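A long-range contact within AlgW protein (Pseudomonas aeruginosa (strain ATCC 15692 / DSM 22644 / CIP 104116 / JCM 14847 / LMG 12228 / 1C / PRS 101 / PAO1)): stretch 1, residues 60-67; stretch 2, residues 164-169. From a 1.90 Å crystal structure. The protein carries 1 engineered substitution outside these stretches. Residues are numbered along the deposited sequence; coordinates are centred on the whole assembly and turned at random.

Stretch 1, residues 60-67: SRAAPAVA
Stretch 2 164-169: LPAMTL

Two stretches of one chain, at least 100 residues apart where they touch, pack together without a single hydrogen bond between them. The contact is van der Waals packing and buries 341 Å² in total.

Ser60 and Arg61 lie in a helix that began earlier in the chain. Ala63 and Pro64 form a 3-10 segment. Ala65 follows with phi/psi of -96/11, and Val66 and Ala67 enter a strand at -115/129 and -117/161. Two backbone hydrogen bonds hold the turn: Ala65 N to Ala62 O at 3.0 Å, and Val66 N to Ala63 O at 3.1 Å. Stretch 2 has no regular helix or strand, but it is extended throughout, with phi between -67 and -103 and psi between 126 and 150. The nearest CA atoms are Ala65 CA and Pro165 CA, 5.3 Å apart. The pairings run in opposite sequence order: Pro64 with Pro165, Ala62 with Met167, Arg61 with Thr168.

Ala65 points its CB toward stretch 2. The methyl rests on the extended backbone, with CB 3.4 Å from Pro165 O, 3.5 Å from Met167 N and 3.8 Å from Ala166 C. Pro165 O is buried here and has no hydrogen-bond partner in the model; a methyl cannot supply one.

Met167 has the largest covered area, 77 Å². Its CA-to-CB bond points sideways, but the end of the side chain comes nearer. Chi1 is t (-175°), chi2 p (71°) and chi3 p (66°). The two p torsions fold the thioether, so that Met167 SD lies 3.8 Å from Ala62 CB. Met167 CE lies 3.7 Å from Val66 CG2, 3.9 Å from Ala65 CB and 3.7 Å from Ala62 O. With chi1 t (-176°), Val66 turns CG2 to Met167 CE; Val66 CG1 is 6.0 Å from that carbon.

The prolines meet beside Ala65. Pro165 points its CB toward stretch 1 and has a C-gamma endo pucker; Pro64 is sideways and C-gamma exo. Pro64 CB is 3.8 Å from Pro165 CG, an apolar contact. Pro64 O is closer, 3.2 Å from Pro165 CG.

The CA-to-CB bond of Arg61 points sideways, but the end of the side chain comes nearer. Chi1 to chi3 are all t (-153°, 166°, 159°), and chi4 is -142°. This extended form carries Arg61 NH1 to 3.6 Å from Thr168 CG2, oblique to the guanidinium. NH2 is hydrogen-bonded elsewhere in the structure. Thr168 points toward stretch 1; its chi1 m (-54°) also leaves Thr168 OG1 3.6 Å from Arg61 NH1, without a hydrogen bond.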

# COMPACT_ATOMS: atom_id res chain seq x y z
N SER B 60 3.82 -12.80 17.42
CA SER B 60 4.61 -13.44 18.47
C SER B 60 4.90 -14.90 18.12
O SER B 60 5.99 -15.41 18.38
CB SER B 60 3.88 -13.32 19.79
OG SER B 60 4.14 -12.05 20.37
N ARG B 61 3.94 -15.56 17.49
CA ARG B 61 4.09 -16.97 17.17
C ARG B 61 5.10 -17.18 16.05
O ARG B 61 5.98 -18.05 16.16
CB ARG B 61 2.72 -17.51 16.76
CG ARG B 61 2.54 -18.98 17.01
CD ARG B 61 1.08 -19.38 16.92
NE ARG B 61 0.95 -20.81 16.67
CZ ARG B 61 0.03 -21.35 15.88
NH1 ARG B 61 -0.01 -22.67 15.71
NH2 ARG B 61 -0.86 -20.58 15.26
N ALA B 62 5.01 -16.40 14.97
CA ALA B 62 5.73 -16.69 13.74
C ALA B 62 7.04 -15.94 13.59
O ALA B 62 7.99 -16.47 13.02
CB ALA B 62 4.83 -16.39 12.53
N ALA B 63 7.11 -14.70 14.07
CA ALA B 63 8.31 -13.89 13.86
C ALA B 63 9.60 -14.56 14.34
O ALA B 63 10.63 -14.42 13.64
CB ALA B 63 8.12 -12.53 14.50
N PRO B 64 9.64 -15.30 15.47
CA PRO B 64 10.93 -15.93 15.87
C PRO B 64 11.48 -16.89 14.84
O PRO B 64 12.69 -17.09 14.78
CB PRO B 64 10.58 -16.64 17.18
CG PRO B 64 9.46 -15.81 17.75
CD PRO B 64 8.62 -15.44 16.53
N ALA B 65 10.63 -17.46 13.99
CA ALA B 65 11.03 -18.43 13.00
C ALA B 65 11.29 -17.83 11.62
O ALA B 65 11.43 -18.57 10.64
CB ALA B 65 9.96 -19.51 12.88
N VAL B 66 11.36 -16.50 11.52
CA VAL B 66 11.73 -15.83 10.27
C VAL B 66 13.05 -15.12 10.50
O VAL B 66 13.19 -14.39 11.47
CB VAL B 66 10.62 -14.86 9.80
CG1 VAL B 66 10.97 -14.23 8.41
CG2 VAL B 66 9.29 -15.59 9.80
N ALA B 67 14.01 -15.35 9.61
CA ALA B 67 15.37 -14.82 9.77
C ALA B 67 15.68 -13.86 8.63
O ALA B 67 15.04 -13.90 7.57
CB ALA B 67 16.42 -15.95 9.77
N LEU B 164 16.11 -23.89 18.39
CA LEU B 164 15.62 -23.10 17.28
C LEU B 164 14.09 -23.09 17.27
O LEU B 164 13.46 -24.13 17.48
CB LEU B 164 16.14 -23.66 15.97
CG LEU B 164 17.55 -23.19 15.61
CD1 LEU B 164 17.95 -23.66 14.22
CD2 LEU B 164 17.62 -21.67 15.73
N PRO B 165 13.46 -21.91 17.01
CA PRO B 165 12.00 -21.88 16.88
C PRO B 165 11.56 -22.23 15.47
O PRO B 165 12.03 -21.62 14.51
CB PRO B 165 11.64 -20.43 17.24
CG PRO B 165 12.85 -19.63 16.75
CD PRO B 165 14.06 -20.59 16.77
N ALA B 166 10.68 -23.20 15.32
CA ALA B 166 10.23 -23.62 14.01
C ALA B 166 8.84 -23.07 13.70
O ALA B 166 7.98 -22.95 14.58
CB ALA B 166 10.26 -25.14 13.87
N MET B 167 8.63 -22.73 12.44
CA MET B 167 7.33 -22.27 11.97
C MET B 167 6.31 -23.40 12.05
O MET B 167 6.60 -24.55 11.73
CB MET B 167 7.48 -21.80 10.53
CG MET B 167 6.23 -21.21 9.99
SD MET B 167 5.92 -19.62 10.75
CE MET B 167 7.31 -18.72 10.10
N THR B 168 5.09 -23.06 12.47
CA THR B 168 3.95 -23.95 12.31
C THR B 168 3.45 -23.85 10.88
O THR B 168 3.56 -22.79 10.25
CB THR B 168 2.81 -23.57 13.26
OG1 THR B 168 3.30 -23.53 14.60
CG2 THR B 168 1.69 -24.59 13.20
N LEU B 169 2.89 -24.93 10.37
CA LEU B 169 2.41 -24.94 9.00
C LEU B 169 0.92 -24.67 8.93
O LEU B 169 0.14 -25.21 9.71
CB LEU B 169 2.70 -26.29 8.35
CG LEU B 169 4.16 -26.71 8.29
CD1 LEU B 169 4.16 -28.12 7.72
CD2 LEU B 169 5.02 -25.76 7.43